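Local coordinates for protein scyllo-inosose 3-dehydrogenase (PDB 3IP1) that catalyses the NAD(+)-dependent oxidation of scyllo-inosose to 3-dehydro-scyllo-inosose and binds two zinc ions per subunit, at residues G291-V296 with A322-T327; Q299-I304 with G328-V333; I310-A315 with R334-V339. All blocks are in the same frame, centred on the assembly; numbering follows the deposited sequence.

How the contacts relate
From the N terminus the chain enters helix 293-306, whose first turn serves contact 1 and whose later turns serve contact 2, and then runs into strand 313-316 of contact 3. Strand 324-326 returns to the start of the helix and closes contact 1. Helix 328-333 comes next and closes contact 2 against the same helix, and strand 337-340 closes contact 3 beside strand 313-316. The closing segments follow the order of the opening ones, so all three contacts cross and none nests. Leu-326, Phe-331 and Ile-338 touch one another and join the three. The three contacts tie helices 293-306 and 328-333 to the last two strands of the parallel sheet, beside the second subunit.

Contact 1 (G291-V296 with A322-T327); sequences GVPQLV and AKIPLT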
ATOM      1  N   GLY A 291       9.054   2.178  26.655  1.00 34.62           N
ATOM      2  CA  GLY A 291      10.255   1.437  26.971  1.00 36.35           C
ATOM      3  C   GLY A 291       9.966   0.280  27.918  1.00 37.86           C
ATOM      4  O   GLY A 291      10.852  -0.507  28.211  1.00 38.41           O
ATOM      5  N   VAL A 292       8.728   0.162  28.391  1.00 38.65           N
ATOM      6  CA  VAL A 292       8.327  -1.000  29.189  1.00 39.88           C
ATOM      7  C   VAL A 292       7.223  -1.803  28.480  1.00 40.75           C
ATOM      8  O   VAL A 292       6.176  -2.091  29.077  1.00 40.49           O
ATOM      9  CB  VAL A 292       7.953  -0.623  30.668  1.00 39.73           C
ATOM     10  CG1 VAL A 292       9.203  -0.308  31.458  1.00 39.92           C
ATOM     11  CG2 VAL A 292       6.984   0.559  30.733  1.00 39.52           C
ATOM     12  N   PRO A 293       7.471  -2.188  27.200  1.00 41.68           N
ATOM     13  CA  PRO A 293       6.447  -2.849  26.388  1.00 42.35           C
ATOM     14  C   PRO A 293       5.988  -4.149  27.008  1.00 42.73           C
ATOM     15  O   PRO A 293       4.875  -4.586  26.758  1.00 43.85           O
ATOM     16  CB  PRO A 293       7.155  -3.108  25.038  1.00 42.43           C
ATOM     17  CG  PRO A 293       8.594  -3.067  25.339  1.00 41.96           C
ATOM     18  CD  PRO A 293       8.738  -2.066  26.452  1.00 41.56           C
ATOM     19  N   GLN A 294       6.829  -4.748  27.833  1.00 42.98           N
ATOM     20  CA  GLN A 294       6.430  -5.945  28.564  1.00 42.84           C
ATOM     21  C   GLN A 294       5.491  -5.673  29.747  1.00 42.17           C
ATOM     22  O   GLN A 294       4.810  -6.589  30.199  1.00 42.71           O
ATOM     23  CB  GLN A 294       7.660  -6.746  28.998  1.00 43.09           C
ATOM     24  CG  GLN A 294       8.460  -6.126  30.136  1.00 44.88           C
ATOM     25  CD  GLN A 294       9.240  -4.874  29.737  1.00 46.65           C
ATOM     26  OE1 GLN A 294       9.541  -4.045  30.587  1.00 47.81           O
ATOM     27  NE2 GLN A 294       9.570  -4.734  28.444  1.00 46.95           N
ATOM     28  N   LEU A 295       5.437  -4.431  30.242  1.00 41.29           N
ATOM     29  CA  LEU A 295       4.443  -4.058  31.277  1.00 40.02           C
ATOM     30  C   LEU A 295       3.107  -3.578  30.697  1.00 38.88           C
ATOM     31  O   LEU A 295       2.053  -3.770  31.311  1.00 38.89           O
ATOM     32  CB  LEU A 295       4.968  -2.972  32.237  1.00 40.47           C
ATOM     33  CG  LEU A 295       6.290  -3.080  33.027  1.00 42.18           C
ATOM     34  CD1 LEU A 295       6.409  -1.908  34.019  1.00 43.51           C
ATOM     35  CD2 LEU A 295       6.471  -4.428  33.753  1.00 41.95           C
ATOM     36  N   VAL A 296       3.146  -2.922  29.539  1.00 36.99           N
ATOM     37  CA  VAL A 296       1.918  -2.361  28.963  1.00 35.17           C
ATOM     38  C   VAL A 296       1.270  -3.240  27.885  1.00 34.08           C
ATOM     39  O   VAL A 296       0.159  -2.966  27.477  1.00 33.37           O
ATOM     40  CB  VAL A 296       2.106  -0.921  28.424  1.00 35.06           C
ATOM     41  CG1 VAL A 296       2.299   0.063  29.577  1.00 34.52           C
ATOM     42  CG2 VAL A 296       3.257  -0.859  27.415  1.00 33.67           C
ATOM     43  N   ALA A 322      13.564  -6.226  27.666  1.00 46.62           N
ATOM     44  CA  ALA A 322      12.730  -7.358  28.067  1.00 45.15           C
ATOM     45  C   ALA A 322      11.788  -7.876  26.958  1.00 44.37           C
ATOM     46  O   ALA A 322      11.224  -7.079  26.199  1.00 43.74           O
ATOM     47  CB  ALA A 322      11.935  -6.989  29.301  1.00 45.16           C
ATOM     48  N   LYS A 323      11.633  -9.203  26.885  1.00 42.63           N
ATOM     49  CA  LYS A 323      10.680  -9.856  25.976  1.00 41.56           C
ATOM     50  C   LYS A 323       9.265  -9.324  26.157  1.00 40.41           C
ATOM     51  O   LYS A 323       8.856  -8.946  27.253  1.00 40.42           O
ATOM     52  CB  LYS A 323      10.621 -11.381  26.185  1.00 41.69           C
ATOM     53  CG  LYS A 323      11.924 -12.135  26.084  1.00 42.35           C
ATOM     54  CD  LYS A 323      12.588 -11.963  24.726  1.00 45.07           C
ATOM     55  CE  LYS A 323      13.822 -12.850  24.612  1.00 45.16           C
ATOM     56  NZ  LYS A 323      14.758 -12.285  23.607  1.00 46.28           N
ATOM     57  N   ILE A 324       8.513  -9.321  25.067  1.00 38.67           N
ATOM     58  CA  ILE A 324       7.118  -8.917  25.090  1.00 36.58           C
ATOM     59  C   ILE A 324       6.245 -10.188  25.111  1.00 35.61           C
ATOM     60  O   ILE A 324       6.477 -11.120  24.327  1.00 35.00           O
ATOM     61  CB  ILE A 324       6.810  -8.045  23.860  1.00 36.78           C
ATOM     62  CG1 ILE A 324       7.622  -6.748  23.924  1.00 35.19           C
ATOM     63  CG2 ILE A 324       5.320  -7.785  23.723  1.00 35.37           C
ATOM     64  CD1 ILE A 324       7.950  -6.200  22.579  1.00 34.61           C
ATOM     65  N   PRO A 325       5.241 -10.226  26.013  1.00 34.61           N
ATOM     66  CA  PRO A 325       4.359 -11.384  26.092  1.00 34.03           C
ATOM     67  C   PRO A 325       3.218 -11.290  25.056  1.00 32.80           C
ATOM     68  O   PRO A 325       2.071 -10.965  25.385  1.00 33.02           O
ATOM     69  CB  PRO A 325       3.860 -11.342  27.551  1.00 34.26           C
ATOM     70  CG  PRO A 325       3.893  -9.869  27.922  1.00 34.14           C
ATOM     71  CD  PRO A 325       4.817  -9.157  26.939  1.00 34.55           C
ATOM     72  N   LEU A 326       3.574 -11.595  23.816  1.00 31.64           N
ATOM     73  CA  LEU A 326       2.681 -11.562  22.666  1.00 30.70           C
ATOM     74  C   LEU A 326       1.715 -12.747  22.621  1.00 29.85           C
ATOM     75  O   LEU A 326       2.116 -13.898  22.638  1.00 28.19           O
ATOM     76  CB  LEU A 326       3.515 -11.525  21.371  1.00 30.06           C
ATOM     77  CG  LEU A 326       2.783 -11.685  20.037  1.00 30.26           C
ATOM     78  CD1 LEU A 326       1.763 -10.562  19.860  1.00 26.30           C
ATOM     79  CD2 LEU A 326       3.789 -11.710  18.868  1.00 28.53           C
ATOM     80  N   THR A 327       0.431 -12.428  22.544  1.00 30.46           N
ATOM     81  CA  THR A 327      -0.604 -13.421  22.356  1.00 30.77           C
ATOM     82  C   THR A 327      -0.973 -13.365  20.868  1.00 31.03           C
ATOM     83  O   THR A 327      -1.701 -12.454  20.445  1.00 30.76           O
ATOM     84  CB  THR A 327      -1.851 -13.072  23.181  1.00 31.31           C
ATOM     85  OG1 THR A 327      -1.465 -12.701  24.508  1.00 31.00           O
ATOM     86  CG2 THR A 327      -2.864 -14.241  23.213  1.00 30.61           C
TER
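Strand 324-326 passes the first turn of helix 293-306, coming closest in backbone where Gln-294 faces Ile-324. The close part is the Gln-294 side chain, which lies along Ala-322 and the Lys-323 carbonyl. Gln-294 holds CG between its backbone N and carbonyl carbon (chi1 73°) and bends again at chi2, which folds the amide over the Ala-322 methyl. At the root of the chain Gln-294 CB lies 3.1 Å from Lys-323 O; at its end Gln-294 NE2 stands 3.4 Å from Ala-322 CB and, though buried here, has no polar partner in the model. Pro-325 sets its ring CD 3.9 Å from CA of Gln-294. Pro-325 centres an inverse gamma turn in a strand that serves the dimer: Ile-324 and Leu-326 pair antiparallel with a strand of the second subunit, making a ladder between the subunits. Val-292 is the N-cap of the helix, and its O accepts from the N of both Leu-295 and Val-296. Behind Gln-294 the buried part is apolar, Pro-293 against Ile-324. The two side chains cross at about a right angle, with Pro-293 CB 3.8 Å from Ile-324 CG1, which is anti to the carbonyl carbon of Ile-324 (chi1 -64°). On the solvent side stand Ala-322 and Lys-323, both exposed. Lys-323 starts away from the helix, and its NZ is hydrogen-bonded to Thr-327 OG1 of the second subunit.

Contact 2 (Q299-I304 with G328-V333); sequences QIEEVI and GEVFQV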
ATOM      1  N   GLN A 299      -2.293  -4.857  28.556  1.00 31.32           N
ATOM      2  CA  GLN A 299      -3.342  -3.856  28.447  1.00 32.10           C
ATOM      3  C   GLN A 299      -3.638  -3.435  27.007  1.00 31.07           C
ATOM      4  O   GLN A 299      -4.785  -3.191  26.667  1.00 31.33           O
ATOM      5  CB  GLN A 299      -2.985  -2.636  29.265  1.00 32.35           C
ATOM      6  CG  GLN A 299      -2.615  -2.975  30.691  1.00 37.31           C
ATOM      7  CD  GLN A 299      -2.049  -1.783  31.393  1.00 41.56           C
ATOM      8  OE1 GLN A 299      -2.721  -0.761  31.530  1.00 44.16           O
ATOM      9  NE2 GLN A 299      -0.798  -1.884  31.814  1.00 43.59           N
ATOM     10  N   ILE A 300      -2.608  -3.327  26.175  1.00 30.62           N
ATOM     11  CA  ILE A 300      -2.800  -2.998  24.763  1.00 30.28           C
ATOM     12  C   ILE A 300      -3.569  -4.130  24.106  1.00 30.17           C
ATOM     13  O   ILE A 300      -4.538  -3.902  23.382  1.00 30.05           O
ATOM     14  CB  ILE A 300      -1.451  -2.817  24.005  1.00 30.09           C
ATOM     15  CG1 ILE A 300      -0.704  -1.574  24.485  1.00 30.35           C
ATOM     16  CG2 ILE A 300      -1.685  -2.693  22.482  1.00 30.56           C
ATOM     17  CD1 ILE A 300       0.757  -1.498  23.970  1.00 30.12           C
ATOM     18  N   GLU A 301      -3.118  -5.358  24.354  1.00 30.09           N
ATOM     19  CA  GLU A 301      -3.787  -6.539  23.826  1.00 30.17           C
ATOM     20  C   GLU A 301      -5.236  -6.654  24.304  1.00 30.17           C
ATOM     21  O   GLU A 301      -6.095  -7.136  23.569  1.00 30.51           O
ATOM     22  CB  GLU A 301      -3.000  -7.798  24.184  1.00 30.13           C
ATOM     23  CG  GLU A 301      -1.739  -7.987  23.345  1.00 29.22           C
ATOM     24  CD  GLU A 301      -1.193  -9.387  23.491  1.00 29.88           C
ATOM     25  OE1 GLU A 301      -1.643 -10.044  24.440  1.00 30.50           O
ATOM     26  OE2 GLU A 301      -0.327  -9.835  22.690  1.00 28.97           O
ATOM     27  N   GLU A 302      -5.520  -6.187  25.517  1.00 30.12           N
ATOM     28  CA  GLU A 302      -6.875  -6.292  26.017  1.00 30.40           C
ATOM     29  C   GLU A 302      -7.796  -5.299  25.307  1.00 30.01           C
ATOM     30  O   GLU A 302      -8.944  -5.638  24.982  1.00 30.48           O
ATOM     31  CB  GLU A 302      -6.960  -6.133  27.544  1.00 30.63           C
ATOM     32  CG  GLU A 302      -8.322  -6.626  28.065  1.00 33.99           C
ATOM     33  CD  GLU A 302      -8.633  -6.240  29.509  1.00 39.15           C
ATOM     34  OE1 GLU A 302      -7.692  -6.096  30.317  1.00 42.33           O
ATOM     35  OE2 GLU A 302      -9.834  -6.096  29.837  1.00 39.88           O
ATOM     36  N   VAL A 303      -7.306  -4.079  25.084  1.00 29.31           N
ATOM     37  CA  VAL A 303      -8.050  -3.114  24.291  1.00 28.79           C
ATOM     38  C   VAL A 303      -8.285  -3.633  22.858  1.00 28.77           C
ATOM     39  O   VAL A 303      -9.416  -3.598  22.357  1.00 29.53           O
ATOM     40  CB  VAL A 303      -7.364  -1.740  24.233  1.00 29.23           C
ATOM     41  CG1 VAL A 303      -8.033  -0.881  23.162  1.00 27.88           C
ATOM     42  CG2 VAL A 303      -7.433  -1.039  25.606  1.00 26.97           C
ATOM     43  N   ILE A 304      -7.234  -4.127  22.212  1.00 27.87           N
ATOM     44  CA  ILE A 304      -7.353  -4.598  20.842  1.00 27.33           C
ATOM     45  C   ILE A 304      -8.427  -5.693  20.797  1.00 27.72           C
ATOM     46  O   ILE A 304      -9.324  -5.658  19.956  1.00 27.26           O
ATOM     47  CB  ILE A 304      -5.998  -5.101  20.267  1.00 26.75           C
ATOM     48  CG1 ILE A 304      -5.031  -3.920  20.028  1.00 26.38           C
ATOM     49  CG2 ILE A 304      -6.229  -5.840  18.963  1.00 25.66           C
ATOM     50  CD1 ILE A 304      -3.554  -4.348  19.633  1.00 24.18           C
ATOM     51  N   GLY A 328      -0.475 -14.324  20.094  1.00 30.41           N
ATOM     52  CA  GLY A 328      -0.730 -14.380  18.648  1.00 31.04           C
ATOM     53  C   GLY A 328      -2.206 -14.253  18.303  1.00 31.01           C
ATOM     54  O   GLY A 328      -2.583 -13.495  17.396  1.00 31.10           O
ATOM     55  N   GLU A 329      -3.037 -14.969  19.057  1.00 30.35           N
ATOM     56  CA  GLU A 329      -4.479 -15.040  18.809  1.00 30.10           C
ATOM     57  C   GLU A 329      -5.142 -13.678  18.725  1.00 28.90           C
ATOM     58  O   GLU A 329      -6.040 -13.465  17.908  1.00 28.00           O
ATOM     59  CB  GLU A 329      -5.147 -15.867  19.907  1.00 30.53           C
ATOM     60  CG  GLU A 329      -6.674 -15.900  19.844  1.00 35.09           C
ATOM     61  CD  GLU A 329      -7.260 -17.028  20.661  1.00 39.73           C
ATOM     62  OE1 GLU A 329      -6.871 -18.185  20.410  1.00 43.04           O
ATOM     63  OE2 GLU A 329      -8.104 -16.763  21.547  1.00 42.11           O
ATOM     64  N   VAL A 330      -4.724 -12.765  19.598  1.00 28.41           N
ATOM     65  CA  VAL A 330      -5.281 -11.421  19.603  1.00 27.76           C
ATOM     66  C   VAL A 330      -5.134 -10.752  18.227  1.00 27.92           C
ATOM     67  O   VAL A 330      -6.112 -10.215  17.694  1.00 27.45           O
ATOM     68  CB  VAL A 330      -4.636 -10.562  20.701  1.00 28.38           C
ATOM     69  CG1 VAL A 330      -4.977  -9.072  20.500  1.00 26.62           C
ATOM     70  CG2 VAL A 330      -5.068 -11.092  22.126  1.00 26.47           C
ATOM     71  N   PHE A 331      -3.915 -10.812  17.675  1.00 27.25           N
ATOM     72  CA  PHE A 331      -3.584 -10.267  16.359  1.00 27.35           C
ATOM     73  C   PHE A 331      -4.281 -10.972  15.203  1.00 27.37           C
ATOM     74  O   PHE A 331      -4.753 -10.297  14.292  1.00 28.11           O
ATOM     75  CB  PHE A 331      -2.054 -10.087  16.179  1.00 26.86           C
ATOM     76  CG  PHE A 331      -1.506  -9.071  17.124  1.00 27.92           C
ATOM     77  CD1 PHE A 331      -1.340  -7.748  16.721  1.00 26.90           C
ATOM     78  CD2 PHE A 331      -1.296  -9.398  18.472  1.00 27.64           C
ATOM     79  CE1 PHE A 331      -0.927  -6.763  17.635  1.00 27.99           C
ATOM     80  CE2 PHE A 331      -0.886  -8.423  19.384  1.00 29.63           C
ATOM     81  CZ  PHE A 331      -0.705  -7.102  18.966  1.00 28.56           C
ATOM     82  N   GLN A 332      -4.407 -12.297  15.266  1.00 26.48           N
ATOM     83  CA  GLN A 332      -5.176 -13.031  14.269  1.00 25.79           C
ATOM     84  C   GLN A 332      -6.665 -12.653  14.268  1.00 25.63           C
ATOM     85  O   GLN A 332      -7.246 -12.326  13.222  1.00 24.08           O
ATOM     86  CB  GLN A 332      -5.037 -14.531  14.484  1.00 26.10           C
ATOM     87  CG  GLN A 332      -3.662 -15.108  14.138  1.00 26.97           C
ATOM     88  CD  GLN A 332      -3.465 -16.517  14.704  1.00 29.93           C
ATOM     89  OE1 GLN A 332      -4.078 -16.890  15.711  1.00 29.98           O
ATOM     90  NE2 GLN A 332      -2.601 -17.295  14.070  1.00 28.45           N
ATOM     91  N   VAL A 333      -7.271 -12.693  15.447  1.00 25.31           N
ATOM     92  CA  VAL A 333      -8.704 -12.526  15.572  1.00 25.31           C
ATOM     93  C   VAL A 333      -9.177 -11.066  15.344  1.00 24.92           C
ATOM     94  O   VAL A 333     -10.289 -10.844  14.865  1.00 24.67           O
ATOM     95  CB  VAL A 333      -9.223 -13.123  16.919  1.00 25.99           C
ATOM     96  CG1 VAL A 333     -10.725 -12.884  17.095  1.00 26.40           C
ATOM     97  CG2 VAL A 333      -8.941 -14.644  16.993  1.00 25.54           C
TER
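Helices 299-304 and 328-333 run roughly parallel, their axes 31° apart and 9.9 Å at closest approach, with Glu-301 and Val-330 the nearest pair in backbone. Val-330 points at the first helix and lays CG1, anti to its own backbone N (chi1 167°), 3.8 Å from CG2 of Ile-304. The same methyl also rests against the carbonyl O of Glu-301. Ile-304 crosses Val-330 at about a right angle and sends its other branch to the Phe-331 ring, where Ile-304 CD1 sits 4.0 Å from Phe-331 CZ. Phe-286 backs Ile-304, and Val-314 backs both Ile-304 and Phe-331, which places the two helices against one face of the Rossmann-type sheet. Glu-301, extended beyond CG, comes to the ring from another direction: its OE2 lies in the ring plane at the edge of Phe-331, 3.6 Å from CE2, with the carboxylate turned 60° from the ring. OE1 of Glu-301 is hydrogen-bonded to Thr-327 OG1, and OE2 takes a weak bond from Trp-297 NE1. These donors and the electropositive ring edge, with Lys-323 of the second subunit bonded to the Thr-327 hydroxyl as a second-shell charge, are likely to keep the buried carboxylate charged, offsetting the cost of burial.

Contact 3 (I310-A315 with R334-V339); sequences INATVA and RRAQIV
Asn-311 and Arg-335 lie side by side and point the same way, with amide and guanidinium planes 79° apart. NH2 of Arg-335 donates to a lone pair of Asn-311 OD1 at 2.8 Å, and that oxygen sits at the guanidinium edge, in its plane. The arginine chain is extended from CG to NE, so its CD also runs close beside the acceptor. An alanine at Arg-335 would remove the NH2 donor to Asn-311 OD1, and the amide would probably be less firmly oriented. Water 1 donates both to Asn-311 OD1 and to Gln-337 OE1. Gln-337 is folded by a crowded chi1 (50°) and a bend at chi2, which swings its amide across to Thr-313. Gln-337 NE2 donates in the amide plane to Thr-313 OG1 at 2.8 Å, almost straight at 177°, while Gln-337 OE1 also binds Arg-207 NH2 of the second subunit. The Ile-310 methyl CG2 touches the Arg-334 guanidinium obliquely, 3.7 Å from Arg-334 NH1, which is hydrogen-bonded to the O of Ala-307. Further on, Ala-315 CB meets Val-339 CG2 at 3.8 Å on the sheet face shared with Thr-313, whereas Val-314 and Ile-338 turn to the other face, against Phe-331. Gln-337 N to Ala-312 O, Val-314 N to Gln-337 O (2.7 Å) and Val-339 N to Val-314 O form the alternating ladder of parallel strands. These are the last two strands of the six-stranded parallel Rossmann-type sheet of zinc-dependent alcohol dehydrogenases, and strand 337-340 pairs antiparallel with the second subunit to continue the sheet through the dimer.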
ATOM      1  N   ILE A 310     -11.114  -2.973  13.910  1.00 26.93           N
ATOM      2  CA  ILE A 310     -10.135  -3.986  13.533  1.00 26.23           C
ATOM      3  C   ILE A 310      -8.995  -3.275  12.830  1.00 25.29           C
ATOM      4  O   ILE A 310      -9.005  -2.049  12.743  1.00 24.68           O
ATOM      5  CB  ILE A 310     -10.739  -5.095  12.640  1.00 26.48           C
ATOM      6  CG1 ILE A 310     -11.442  -4.497  11.416  1.00 25.82           C
ATOM      7  CG2 ILE A 310     -11.679  -5.984  13.452  1.00 26.39           C
ATOM      8  CD1 ILE A 310     -11.787  -5.557  10.339  1.00 26.82           C
ATOM      9  N   ASN A 311      -8.009  -4.032  12.354  1.00 24.42           N
ATOM     10  CA  ASN A 311      -6.873  -3.445  11.642  1.00 24.73           C
ATOM     11  C   ASN A 311      -5.984  -2.509  12.488  1.00 24.39           C
ATOM     12  O   ASN A 311      -5.328  -1.633  11.942  1.00 24.30           O
ATOM     13  CB  ASN A 311      -7.358  -2.748  10.352  1.00 25.02           C
ATOM     14  CG  ASN A 311      -7.890  -3.739   9.340  1.00 26.57           C
ATOM     15  OD1 ASN A 311      -7.221  -4.725   9.004  1.00 27.78           O
ATOM     16  ND2 ASN A 311      -9.102  -3.498   8.852  1.00 28.76           N
ATOM     17  N   ALA A 312      -5.964  -2.702  13.812  1.00 24.13           N
ATOM     18  CA  ALA A 312      -5.065  -1.923  14.675  1.00 24.17           C
ATOM     19  C   ALA A 312      -3.625  -2.250  14.347  1.00 23.40           C
ATOM     20  O   ALA A 312      -3.293  -3.389  14.025  1.00 23.61           O
ATOM     21  CB  ALA A 312      -5.328  -2.189  16.151  1.00 23.90           C
ATOM     22  N   THR A 313      -2.782  -1.235  14.426  1.00 22.94           N
ATOM     23  CA  THR A 313      -1.351  -1.400  14.318  1.00 22.93           C
ATOM     24  C   THR A 313      -0.695  -1.006  15.645  1.00 22.94           C
ATOM     25  O   THR A 313      -1.015   0.048  16.216  1.00 22.96           O
ATOM     26  CB  THR A 313      -0.794  -0.539  13.159  1.00 23.18           C
ATOM     27  OG1 THR A 313      -1.286  -1.059  11.924  1.00 22.17           O
ATOM     28  CG2 THR A 313       0.743  -0.562  13.143  1.00 21.88           C
ATOM     29  N   VAL A 314       0.203  -1.847  16.157  1.00 23.15           N
ATOM     30  CA  VAL A 314       1.017  -1.422  17.287  1.00 22.74           C
ATOM     31  C   VAL A 314       2.411  -1.122  16.771  1.00 23.49           C
ATOM     32  O   VAL A 314       3.088  -1.994  16.245  1.00 21.93           O
ATOM     33  CB  VAL A 314       1.105  -2.437  18.423  1.00 22.90           C
ATOM     34  CG1 VAL A 314       1.794  -1.788  19.643  1.00 22.17           C
ATOM     35  CG2 VAL A 314      -0.247  -2.925  18.806  1.00 22.92           C
ATOM     36  N   ALA A 315       2.812   0.137  16.900  1.00 23.97           N
ATOM     37  CA  ALA A 315       4.142   0.546  16.469  1.00 24.61           C
ATOM     38  C   ALA A 315       5.024   0.649  17.715  1.00 25.69           C
ATOM     39  O   ALA A 315       4.652   1.321  18.693  1.00 25.65           O
ATOM     40  CB  ALA A 315       4.067   1.882  15.719  1.00 23.90           C
ATOM     41  N   ARG A 334      -8.346 -10.082  15.683  1.00 23.92           N
ATOM     42  CA  ARG A 334      -8.736  -8.679  15.487  1.00 24.15           C
ATOM     43  C   ARG A 334      -8.097  -8.058  14.244  1.00 24.08           C
ATOM     44  O   ARG A 334      -8.170  -6.839  14.039  1.00 24.53           O
ATOM     45  CB  ARG A 334      -8.439  -7.842  16.741  1.00 23.90           C
ATOM     46  CG  ARG A 334      -8.854  -8.494  18.062  1.00 24.68           C
ATOM     47  CD  ARG A 334     -10.340  -8.912  18.099  1.00 26.43           C
ATOM     48  NE  ARG A 334     -11.242  -7.767  17.937  1.00 26.19           N
ATOM     49  CZ  ARG A 334     -12.147  -7.671  16.967  1.00 26.11           C
ATOM     50  NH1 ARG A 334     -12.925  -6.604  16.887  1.00 26.11           N
ATOM     51  NH2 ARG A 334     -12.297  -8.666  16.105  1.00 22.93           N
ATOM     52  N   ARG A 335      -7.458  -8.898  13.434  1.00 23.61           N
ATOM     53  CA  ARG A 335      -6.820  -8.443  12.186  1.00 24.69           C
ATOM     54  C   ARG A 335      -5.832  -7.296  12.452  1.00 24.06           C
ATOM     55  O   ARG A 335      -5.831  -6.265  11.761  1.00 24.30           O
ATOM     56  CB  ARG A 335      -7.896  -8.030  11.153  1.00 23.76           C
ATOM     57  CG  ARG A 335      -7.486  -8.290   9.722  1.00 25.28           C
ATOM     58  CD  ARG A 335      -8.483  -7.659   8.744  1.00 24.44           C
ATOM     59  NE  ARG A 335      -8.263  -8.158   7.400  1.00 24.25           N
ATOM     60  CZ  ARG A 335      -7.498  -7.567   6.492  1.00 24.95           C
ATOM     61  NH1 ARG A 335      -7.346  -8.126   5.302  1.00 26.62           N
ATOM     62  NH2 ARG A 335      -6.898  -6.421   6.770  1.00 24.58           N
ATOM     63  N   ALA A 336      -4.988  -7.493  13.454  1.00 23.16           N
ATOM     64  CA  ALA A 336      -4.092  -6.445  13.916  1.00 23.06           C
ATOM     65  C   ALA A 336      -2.662  -6.779  13.541  1.00 22.98           C
ATOM     66  O   ALA A 336      -2.364  -7.896  13.123  1.00 22.60           O
ATOM     67  CB  ALA A 336      -4.243  -6.236  15.425  1.00 22.28           C
ATOM     68  N   GLN A 337      -1.789  -5.789  13.622  1.00 23.34           N
ATOM     69  CA  GLN A 337      -0.379  -6.004  13.305  1.00 24.19           C
ATOM     70  C   GLN A 337       0.569  -5.199  14.212  1.00 24.09           C
ATOM     71  O   GLN A 337       0.159  -4.290  14.923  1.00 22.76           O
ATOM     72  CB  GLN A 337      -0.072  -5.725  11.817  1.00 24.97           C
ATOM     73  CG  GLN A 337      -0.583  -4.379  11.255  1.00 27.24           C
ATOM     74  CD  GLN A 337      -2.102  -4.380  10.877  1.00 31.31           C
ATOM     75  OE1 GLN A 337      -2.697  -5.405  10.489  1.00 34.29           O
ATOM     76  NE2 GLN A 337      -2.716  -3.221  11.003  1.00 32.58           N
ATOM     77  N   ILE A 338       1.843  -5.565  14.145  1.00 24.50           N
ATOM     78  CA  ILE A 338       2.890  -5.014  14.979  1.00 24.74           C
ATOM     79  C   ILE A 338       4.052  -4.654  14.072  1.00 24.61           C
ATOM     80  O   ILE A 338       4.562  -5.508  13.352  1.00 24.25           O
ATOM     81  CB  ILE A 338       3.424  -6.081  15.987  1.00 25.35           C
ATOM     82  CG1 ILE A 338       2.285  -6.646  16.857  1.00 26.35           C
ATOM     83  CG2 ILE A 338       4.561  -5.491  16.855  1.00 23.39           C
ATOM     84  CD1 ILE A 338       2.680  -7.903  17.582  1.00 27.35           C
ATOM     85  N   VAL A 339       4.463  -3.394  14.124  1.00 25.11           N
ATOM     86  CA  VAL A 339       5.625  -2.917  13.378  1.00 26.59           C
ATOM     87  C   VAL A 339       6.655  -2.333  14.350  1.00 27.13           C
ATOM     88  O   VAL A 339       6.317  -1.672  15.338  1.00 27.90           O
ATOM     89  CB  VAL A 339       5.255  -1.856  12.268  1.00 26.31           C
ATOM     90  CG1 VAL A 339       4.223  -2.418  11.279  1.00 27.22           C
ATOM     91  CG2 VAL A 339       4.718  -0.567  12.876  1.00 28.17           C
TER
HETATM   92  O   HOH W   1      -4.349  -4.261   8.740  1.00 36.51           O
HETATM   93  O   HOH W   2      -7.481  -4.522  15.437  1.00 19.70           O